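Local coordinates for lovastatin nonaketide synthase, polyketide synthase component (Aspergillus terreus, PDB 7CPX), which builds, in complex with its partner lovC, the dihydromonacolin L nonaketide of lovastatin by condensing malonyl units and reducing and methylating the growing carrier-bound chain, at residues R231-A237 and L394-P400; D328-E333 and R401-F405. The protein carries 2 engineered substitutions. All coordinates share one frame; numbering follows the deposited sequence.

Both contacts lie in the ketosynthase region, where the chain between strands 388-389 and 409-410 passes first over the loop 231-237 and then over helix 327-339. Contact 1 joins two loops and is largely polar at its Asp236 end, where backbone amides and a carboxylate meet; contact 2 sets a helix against a turn and has no hydrogen bond across it. Both are partly buried, but contact 1 has exposed residues at Ala237, Asp396, Lys397 and Pro400, whereas in contact 2 Arg401 alone of the touching residues is exposed. Trp235 ties them together: its N lies 2.8 Å from Asp328 OD2, probably a hydrogen bond, and its ring packs on Val402 and Ala332.

Contact 1: R231-A237 and L394-P400; sequences RSRMWDA and LFDKISP
Leu394 lays its branched end across the aliphatic part of Arg231 at about a right angle, with CD1 3.7 Å from Arg231 CD. Its CB meets Arg233 CG at 4.0 Å, so the stems of both arginines rest on this leucine, Arg231 at its branched end and Arg233 near its backbone. The outer end of Arg231 is held by a salt bridge to Asp39. Farther along, polar contacts take over. Asp236 turns CG anti to its own N (chi1 -171°), which brings OD1 to the amides of 394-400: Lys397 N bonds to it at 2.6 Å, nearly straight at 173°, and Asp396 N comes from above the carboxylate plane at 2.9 Å. One oxygen thus gathers two successive N-H groups and probably helps set the backbone path there, while OD2 accepts from Gly238 N. The backbones of Asp236 and Ile398 form a single bridge, made by the hydrogen bonds from Ser399 N to Trp235 O (2.7 Å) and from Ala237 N to Lys397 O (2.8 Å). A type II turn from Arg233 to Asp236 presents Trp235 O, which also lies at the edge of the Phe395 ring. Beneath this junction, Met234 and Trp235 pack on Val358 of strand 356-358, and the Trp235 ring reaches Ile335 of helix 327-339.

Contact 2: D328-E333 and R401-F405; sequences DPQEAE and RVAPF
Phe405 turns one ring face to helix 327-339 and receives Glu333 over it. Glu333 CB sits 3.4 Å from the ring centroid and 10° off the normal, a CH-pi contact, and the extended chain (CG anti to the backbone N, chi1 179°) then runs over the CE1 side of the ring toward CZ. Its carboxylate ends almost parallel to the ring, the planes only 9° apart, with OE1 3.4 Å from Phe405 CZ. Pro404 CB covers the opposite face, leaving the phenyl group sandwiched between the helix and its own neighbour in the chain. Beside Glu333, at Ala332 and a turn back at Pro329, the packing is mostly aliphatic. Val402 divides its two methyl groups between helix residues: CG1 meets Ala332 CB at 3.5 Å, and CG2 lies 3.8 Å from Pro329 CA. Ala332 CB is also 3.9 Å from Phe405 CB, which makes this small side chain the meeting point of valine and phenylalanine. Nearer the start of the helix, Pro329 CG lies 3.5 Å from Arg401 CB. The arginine chain bends at its third torsion, and this brings one face of the guanidinium over that proline carbon. Helix 327-339 connects the parallel neighbouring strands 316-318 and 356-358, a beta-alpha-beta crossover of the thiolase-type fold of ketosynthases, and follows the loop carrying His320, a predicted active-site residue.

Contact 1: R231-A237 and L394-P400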
ATOM      1  N   ARG A 231      10.322  31.062  15.596  1.00 85.74           N
ATOM      2  CA  ARG A 231      10.343  32.513  15.490  1.00 85.74           C
ATOM      3  C   ARG A 231      11.688  32.969  14.949  1.00 85.74           C
ATOM      4  O   ARG A 231      12.732  32.435  15.328  1.00 85.74           O
ATOM      5  CB  ARG A 231      10.066  33.171  16.846  1.00 85.74           C
ATOM      6  CG  ARG A 231       8.680  32.873  17.381  1.00 85.74           C
ATOM      7  CD  ARG A 231       8.435  33.531  18.723  1.00 85.74           C
ATOM      8  NE  ARG A 231       7.110  33.219  19.243  1.00 85.74           N
ATOM      9  CZ  ARG A 231       6.799  32.098  19.880  1.00 85.74           C
ATOM     10  NH1 ARG A 231       7.698  31.149  20.093  1.00 85.74           N
ATOM     11  NH2 ARG A 231       5.554  31.921  20.313  1.00 85.74           N
ATOM     12  N   SER A 232      11.652  33.959  14.060  1.00 85.78           N
ATOM     13  CA  SER A 232      12.861  34.517  13.457  1.00 85.78           C
ATOM     14  C   SER A 232      13.444  35.539  14.423  1.00 85.78           C
ATOM     15  O   SER A 232      13.194  36.741  14.322  1.00 85.78           O
ATOM     16  CB  SER A 232      12.552  35.148  12.106  1.00 85.78           C
ATOM     17  OG  SER A 232      11.983  34.204  11.219  1.00 85.78           O
ATOM     18  N   ARG A 233      14.234  35.055  15.377  1.00 86.75           N
ATOM     19  CA  ARG A 233      14.846  35.915  16.386  1.00 86.75           C
ATOM     20  C   ARG A 233      15.997  36.670  15.736  1.00 86.75           C
ATOM     21  O   ARG A 233      17.148  36.229  15.745  1.00 86.75           O
ATOM     22  CB  ARG A 233      15.314  35.094  17.580  1.00 86.75           C
ATOM     23  CG  ARG A 233      14.191  34.392  18.320  1.00 86.75           C
ATOM     24  CD  ARG A 233      14.691  33.748  19.600  1.00 86.75           C
ATOM     25  NE  ARG A 233      13.796  34.009  20.720  1.00 86.75           N
ATOM     26  CZ  ARG A 233      12.721  33.287  21.008  1.00 86.75           C
ATOM     27  NH1 ARG A 233      12.373  32.241  20.277  1.00 86.75           N
ATOM     28  NH2 ARG A 233      11.975  33.625  22.056  1.00 86.75           N
ATOM     29  N   MET A 234      15.678  37.826  15.164  1.00 85.90           N
ATOM     30  CA  MET A 234      16.673  38.629  14.469  1.00 85.90           C
ATOM     31  C   MET A 234      17.782  39.054  15.423  1.00 85.90           C
ATOM     32  O   MET A 234      17.518  39.655  16.470  1.00 85.90           O
ATOM     33  CB  MET A 234      16.005  39.855  13.848  1.00 85.90           C
ATOM     34  CG  MET A 234      16.970  40.894  13.301  1.00 85.90           C
ATOM     35  SD  MET A 234      16.111  42.338  12.659  1.00 85.90           S
ATOM     36  CE  MET A 234      17.485  43.456  12.419  1.00 85.90           C
ATOM     37  N   TRP A 235      19.022  38.741  15.056  1.00 86.26           N
ATOM     38  CA  TRP A 235      20.227  39.192  15.745  1.00 86.26           C
ATOM     39  C   TRP A 235      20.233  38.838  17.227  1.00 86.26           C
ATOM     40  O   TRP A 235      21.024  39.406  17.990  1.00 86.26           O
ATOM     41  CB  TRP A 235      20.424  40.704  15.584  1.00 86.26           C
ATOM     42  CG  TRP A 235      20.612  41.160  14.165  1.00 86.26           C
ATOM     43  CD1 TRP A 235      20.380  40.441  13.030  1.00 86.26           C
ATOM     44  CD2 TRP A 235      21.077  42.444  13.734  1.00 86.26           C
ATOM     45  NE1 TRP A 235      20.669  41.195  11.922  1.00 86.26           N
ATOM     46  CE2 TRP A 235      21.099  42.430  12.327  1.00 86.26           C
ATOM     47  CE3 TRP A 235      21.475  43.604  14.402  1.00 86.26           C
ATOM     48  CZ2 TRP A 235      21.503  43.529  11.577  1.00 86.26           C
ATOM     49  CZ3 TRP A 235      21.876  44.692  13.657  1.00 86.26           C
ATOM     50  CH2 TRP A 235      21.888  44.648  12.261  1.00 86.26           C
ATOM     51  N   ASP A 236      19.381  37.915  17.658  1.00 89.07           N
ATOM     52  CA  ASP A 236      19.288  37.559  19.063  1.00 89.07           C
ATOM     53  C   ASP A 236      20.158  36.344  19.367  1.00 89.07           C
ATOM     54  O   ASP A 236      20.482  35.542  18.487  1.00 89.07           O
ATOM     55  CB  ASP A 236      17.838  37.268  19.448  1.00 89.07           C
ATOM     56  CG  ASP A 236      17.649  37.115  20.943  1.00 89.07           C
ATOM     57  OD1 ASP A 236      17.657  38.141  21.654  1.00 89.07           O
ATOM     58  OD2 ASP A 236      17.493  35.966  21.409  1.00 89.07           O
ATOM     59  N   ALA A 237      20.537  36.217  20.640  1.00 90.57           N
ATOM     60  CA  ALA A 237      21.318  35.063  21.066  1.00 90.57           C
ATOM     61  C   ALA A 237      20.574  33.758  20.830  1.00 90.57           C
ATOM     62  O   ALA A 237      21.213  32.708  20.695  1.00 90.57           O
ATOM     63  CB  ALA A 237      21.687  35.195  22.542  1.00 90.57           C
ATOM     64  N   LEU A 394      10.766  39.834  18.642  1.00 86.28           N
ATOM     65  CA  LEU A 394      11.693  38.865  19.226  1.00 86.28           C
ATOM     66  C   LEU A 394      13.103  39.449  19.201  1.00 86.28           C
ATOM     67  O   LEU A 394      13.860  39.247  18.251  1.00 86.28           O
ATOM     68  CB  LEU A 394      11.641  37.527  18.486  1.00 86.28           C
ATOM     69  CG  LEU A 394      10.359  36.696  18.589  1.00 86.28           C
ATOM     70  CD1 LEU A 394       9.815  36.690  20.013  1.00 86.28           C
ATOM     71  CD2 LEU A 394       9.307  37.192  17.612  1.00 86.28           C
ATOM     72  N   PHE A 395      13.451  40.178  20.261  1.00 86.98           N
ATOM     73  CA  PHE A 395      14.827  40.621  20.474  1.00 86.98           C
ATOM     74  C   PHE A 395      14.996  40.855  21.972  1.00 86.98           C
ATOM     75  O   PHE A 395      14.561  41.885  22.495  1.00 86.98           O
ATOM     76  CB  PHE A 395      15.144  41.876  19.673  1.00 86.98           C
ATOM     77  CG  PHE A 395      16.533  42.400  19.900  1.00 86.98           C
ATOM     78  CD1 PHE A 395      17.625  41.764  19.339  1.00 86.98           C
ATOM     79  CD2 PHE A 395      16.745  43.525  20.675  1.00 86.98           C
ATOM     80  CE1 PHE A 395      18.904  42.240  19.547  1.00 86.98           C
ATOM     81  CE2 PHE A 395      18.022  44.008  20.886  1.00 86.98           C
ATOM     82  CZ  PHE A 395      19.104  43.365  20.321  1.00 86.98           C
ATOM     83  N   ASP A 396      15.624  39.896  22.651  1.00 91.26           N
ATOM     84  CA  ASP A 396      15.848  39.974  24.087  1.00 91.26           C
ATOM     85  C   ASP A 396      17.308  40.157  24.461  1.00 91.26           C
ATOM     86  O   ASP A 396      17.600  40.849  25.439  1.00 91.26           O
ATOM     87  CB  ASP A 396      15.319  38.709  24.774  1.00 91.26           C
ATOM     88  CG  ASP A 396      13.853  38.459  24.479  1.00 91.26           C
ATOM     89  OD1 ASP A 396      13.110  39.443  24.282  1.00 91.26           O
ATOM     90  OD2 ASP A 396      13.445  37.279  24.443  1.00 91.26           O
ATOM     91  N   LYS A 397      18.229  39.558  23.710  1.00 89.49           N
ATOM     92  CA  LYS A 397      19.652  39.676  23.991  1.00 89.49           C
ATOM     93  C   LYS A 397      20.410  39.655  22.675  1.00 89.49           C
ATOM     94  O   LYS A 397      20.220  38.744  21.864  1.00 89.49           O
ATOM     95  CB  LYS A 397      20.131  38.543  24.903  1.00 89.49           C
ATOM     96  CG  LYS A 397      21.615  38.591  25.228  1.00 89.49           C
ATOM     97  CD  LYS A 397      21.985  37.598  26.321  1.00 89.49           C
ATOM     98  CE  LYS A 397      21.750  36.158  25.886  1.00 89.49           C
ATOM     99  NZ  LYS A 397      22.116  35.186  26.952  1.00 89.49           N
ATOM    100  N   ILE A 398      21.265  40.657  22.470  1.00 88.17           N
ATOM    101  CA  ILE A 398      22.016  40.745  21.226  1.00 88.17           C
ATOM    102  C   ILE A 398      22.894  39.512  21.074  1.00 88.17           C
ATOM    103  O   ILE A 398      23.554  39.068  22.022  1.00 88.17           O
ATOM    104  CB  ILE A 398      22.855  42.033  21.196  1.00 88.17           C
ATOM    105  CG1 ILE A 398      23.468  42.244  19.810  1.00 88.17           C
ATOM    106  CG2 ILE A 398      23.951  41.981  22.247  1.00 88.17           C
ATOM    107  CD1 ILE A 398      22.449  42.511  18.730  1.00 88.17           C
ATOM    108  N   SER A 399      22.901  38.952  19.871  1.00 89.47           N
ATOM    109  CA  SER A 399      23.709  37.771  19.618  1.00 89.47           C
ATOM    110  C   SER A 399      25.188  38.111  19.795  1.00 89.47           C
ATOM    111  O   SER A 399      25.637  39.174  19.348  1.00 89.47           O
ATOM    112  CB  SER A 399      23.457  37.246  18.205  1.00 89.47           C
ATOM    113  OG  SER A 399      24.216  36.076  17.955  1.00 89.47           O
ATOM    114  N   PRO A 400      25.974  37.243  20.439  1.00 90.91           N
ATOM    115  CA  PRO A 400      27.410  37.532  20.568  1.00 90.91           C
ATOM    116  C   PRO A 400      28.098  37.732  19.233  1.00 90.91           C
ATOM    117  O   PRO A 400      29.024  38.547  19.135  1.00 90.91           O
ATOM    118  CB  PRO A 400      27.952  36.299  21.305  1.00 90.91           C
ATOM    119  CG  PRO A 400      26.776  35.718  22.003  1.00 90.91           C
ATOM    120  CD  PRO A 400      25.604  35.988  21.115  1.00 90.91           C
TER

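Contact 2: D328-E333 and R401-F405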
ATOM      1  N   ASP A 328      22.669  36.355  10.154  1.00 87.54           N
ATOM      2  CA  ASP A 328      22.477  37.626  10.850  1.00 87.54           C
ATOM      3  C   ASP A 328      23.791  38.348  11.109  1.00 87.54           C
ATOM      4  O   ASP A 328      23.858  39.567  10.876  1.00 87.54           O
ATOM      5  CB  ASP A 328      21.711  37.384  12.153  1.00 87.54           C
ATOM      6  CG  ASP A 328      20.240  37.100  11.921  1.00 87.54           C
ATOM      7  OD1 ASP A 328      19.830  36.991  10.747  1.00 87.54           O
ATOM      8  OD2 ASP A 328      19.492  36.987  12.914  1.00 87.54           O
ATOM      9  N   PRO A 329      24.849  37.694  11.601  1.00 87.64           N
ATOM     10  CA  PRO A 329      26.120  38.415  11.778  1.00 87.64           C
ATOM     11  C   PRO A 329      26.651  39.006  10.487  1.00 87.64           C
ATOM     12  O   PRO A 329      27.187  40.121  10.493  1.00 87.64           O
ATOM     13  CB  PRO A 329      27.058  37.338  12.341  1.00 87.64           C
ATOM     14  CG  PRO A 329      26.157  36.301  12.913  1.00 87.64           C
ATOM     15  CD  PRO A 329      24.945  36.293  12.044  1.00 87.64           C
ATOM     16  N   GLN A 330      26.512  38.288   9.371  1.00 86.00           N
ATOM     17  CA  GLN A 330      26.964  38.822   8.092  1.00 86.00           C
ATOM     18  C   GLN A 330      26.201  40.088   7.734  1.00 86.00           C
ATOM     19  O   GLN A 330      26.794  41.078   7.290  1.00 86.00           O
ATOM     20  CB  GLN A 330      26.793  37.769   6.996  1.00 86.00           C
ATOM     21  CG  GLN A 330      27.596  36.498   7.218  1.00 86.00           C
ATOM     22  CD  GLN A 330      29.071  36.672   6.915  1.00 86.00           C
ATOM     23  OE1 GLN A 330      29.493  37.705   6.396  1.00 86.00           O
ATOM     24  NE2 GLN A 330      29.864  35.657   7.237  1.00 86.00           N
ATOM     25  N   GLU A 331      24.881  40.077   7.928  1.00 85.98           N
ATOM     26  CA  GLU A 331      24.078  41.254   7.623  1.00 85.98           C
ATOM     27  C   GLU A 331      24.444  42.422   8.527  1.00 85.98           C
ATOM     28  O   GLU A 331      24.527  43.567   8.069  1.00 85.98           O
ATOM     29  CB  GLU A 331      22.595  40.925   7.763  1.00 85.98           C
ATOM     30  CG  GLU A 331      21.685  42.088   7.437  1.00 85.98           C
ATOM     31  CD  GLU A 331      20.230  41.691   7.417  1.00 85.98           C
ATOM     32  OE1 GLU A 331      19.872  40.699   8.084  1.00 85.98           O
ATOM     33  OE2 GLU A 331      19.444  42.371   6.727  1.00 85.98           O
ATOM     34  N   ALA A 332      24.646  42.156   9.817  1.00 85.86           N
ATOM     35  CA  ALA A 332      25.024  43.225  10.733  1.00 85.86           C
ATOM     36  C   ALA A 332      26.366  43.823  10.343  1.00 85.86           C
ATOM     37  O   ALA A 332      26.541  45.047  10.362  1.00 85.86           O
ATOM     38  CB  ALA A 332      25.066  42.699  12.166  1.00 85.86           C
ATOM     39  N   GLU A 333      27.328  42.973   9.980  1.00 87.11           N
ATOM     40  CA  GLU A 333      28.624  43.469   9.539  1.00 87.11           C
ATOM     41  C   GLU A 333      28.488  44.304   8.276  1.00 87.11           C
ATOM     42  O   GLU A 333      29.120  45.357   8.148  1.00 87.11           O
ATOM     43  CB  GLU A 333      29.580  42.300   9.306  1.00 87.11           C
ATOM     44  CG  GLU A 333      30.957  42.712   8.817  1.00 87.11           C
ATOM     45  CD  GLU A 333      31.924  41.547   8.767  1.00 87.11           C
ATOM     46  OE1 GLU A 333      31.513  40.417   9.103  1.00 87.11           O
ATOM     47  OE2 GLU A 333      33.095  41.760   8.388  1.00 87.11           O
ATOM     48  N   ARG A 401      27.674  37.007  18.198  1.00 90.37           N
ATOM     49  CA  ARG A 401      28.281  37.170  16.883  1.00 90.37           C
ATOM     50  C   ARG A 401      27.928  38.518  16.271  1.00 90.37           C
ATOM     51  O   ARG A 401      28.706  39.063  15.481  1.00 90.37           O
ATOM     52  CB  ARG A 401      27.836  36.039  15.957  1.00 90.37           C
ATOM     53  CG  ARG A 401      27.941  34.652  16.569  1.00 90.37           C
ATOM     54  CD  ARG A 401      27.560  33.573  15.572  1.00 90.37           C
ATOM     55  NE  ARG A 401      28.576  33.397  14.542  1.00 90.37           N
ATOM     56  CZ  ARG A 401      28.475  32.554  13.523  1.00 90.37           C
ATOM     57  NH1 ARG A 401      27.400  31.803  13.351  1.00 90.37           N
ATOM     58  NH2 ARG A 401      29.478  32.463  12.655  1.00 90.37           N
ATOM     59  N   VAL A 402      26.762  39.066  16.619  1.00 88.12           N
ATOM     60  CA  VAL A 402      26.336  40.353  16.083  1.00 88.12           C
ATOM     61  C   VAL A 402      26.807  41.526  16.933  1.00 88.12           C
ATOM     62  O   VAL A 402      26.824  42.666  16.443  1.00 88.12           O
ATOM     63  CB  VAL A 402      24.803  40.394  15.951  1.00 88.12           C
ATOM     64  CG1 VAL A 402      24.348  41.757  15.470  1.00 88.12           C
ATOM     65  CG2 VAL A 402      24.326  39.311  15.002  1.00 88.12           C
ATOM     66  N   ALA A 403      27.197  41.284  18.183  1.00 88.73           N
ATOM     67  CA  ALA A 403      27.606  42.381  19.054  1.00 88.73           C
ATOM     68  C   ALA A 403      28.716  43.236  18.458  1.00 88.73           C
ATOM     69  O   ALA A 403      28.631  44.472  18.568  1.00 88.73           O
ATOM     70  CB  ALA A 403      28.031  41.822  20.416  1.00 88.73           C
ATOM     71  N   PRO A 404      29.759  42.678  17.834  1.00 89.89           N
ATOM     72  CA  PRO A 404      30.829  43.543  17.307  1.00 89.89           C
ATOM     73  C   PRO A 404      30.324  44.596  16.337  1.00 89.89           C
ATOM     74  O   PRO A 404      30.837  45.721  16.326  1.00 89.89           O
ATOM     75  CB  PRO A 404      31.777  42.548  16.623  1.00 89.89           C
ATOM     76  CG  PRO A 404      31.497  41.241  17.268  1.00 89.89           C
ATOM     77  CD  PRO A 404      30.039  41.253  17.598  1.00 89.89           C
ATOM     78  N   PHE A 405      29.331  44.258  15.518  1.00 88.49           N
ATOM     79  CA  PHE A 405      28.783  45.172  14.529  1.00 88.49           C
ATOM     80  C   PHE A 405      27.550  45.909  15.038  1.00 88.49           C
ATOM     81  O   PHE A 405      26.927  46.655  14.276  1.00 88.49           O
ATOM     82  CB  PHE A 405      28.446  44.407  13.249  1.00 88.49           C
ATOM     83  CG  PHE A 405      29.429  43.321  12.922  1.00 88.49           C
ATOM     84  CD1 PHE A 405      30.669  43.627  12.389  1.00 88.49           C
ATOM     85  CD2 PHE A 405      29.117  41.994  13.156  1.00 88.49           C
ATOM     86  CE1 PHE A 405      31.577  42.630  12.092  1.00 88.49           C
ATOM     87  CE2 PHE A 405      30.019  40.991  12.861  1.00 88.49           C
ATOM     88  CZ  PHE A 405      31.252  41.309  12.328  1.00 88.49           C
TER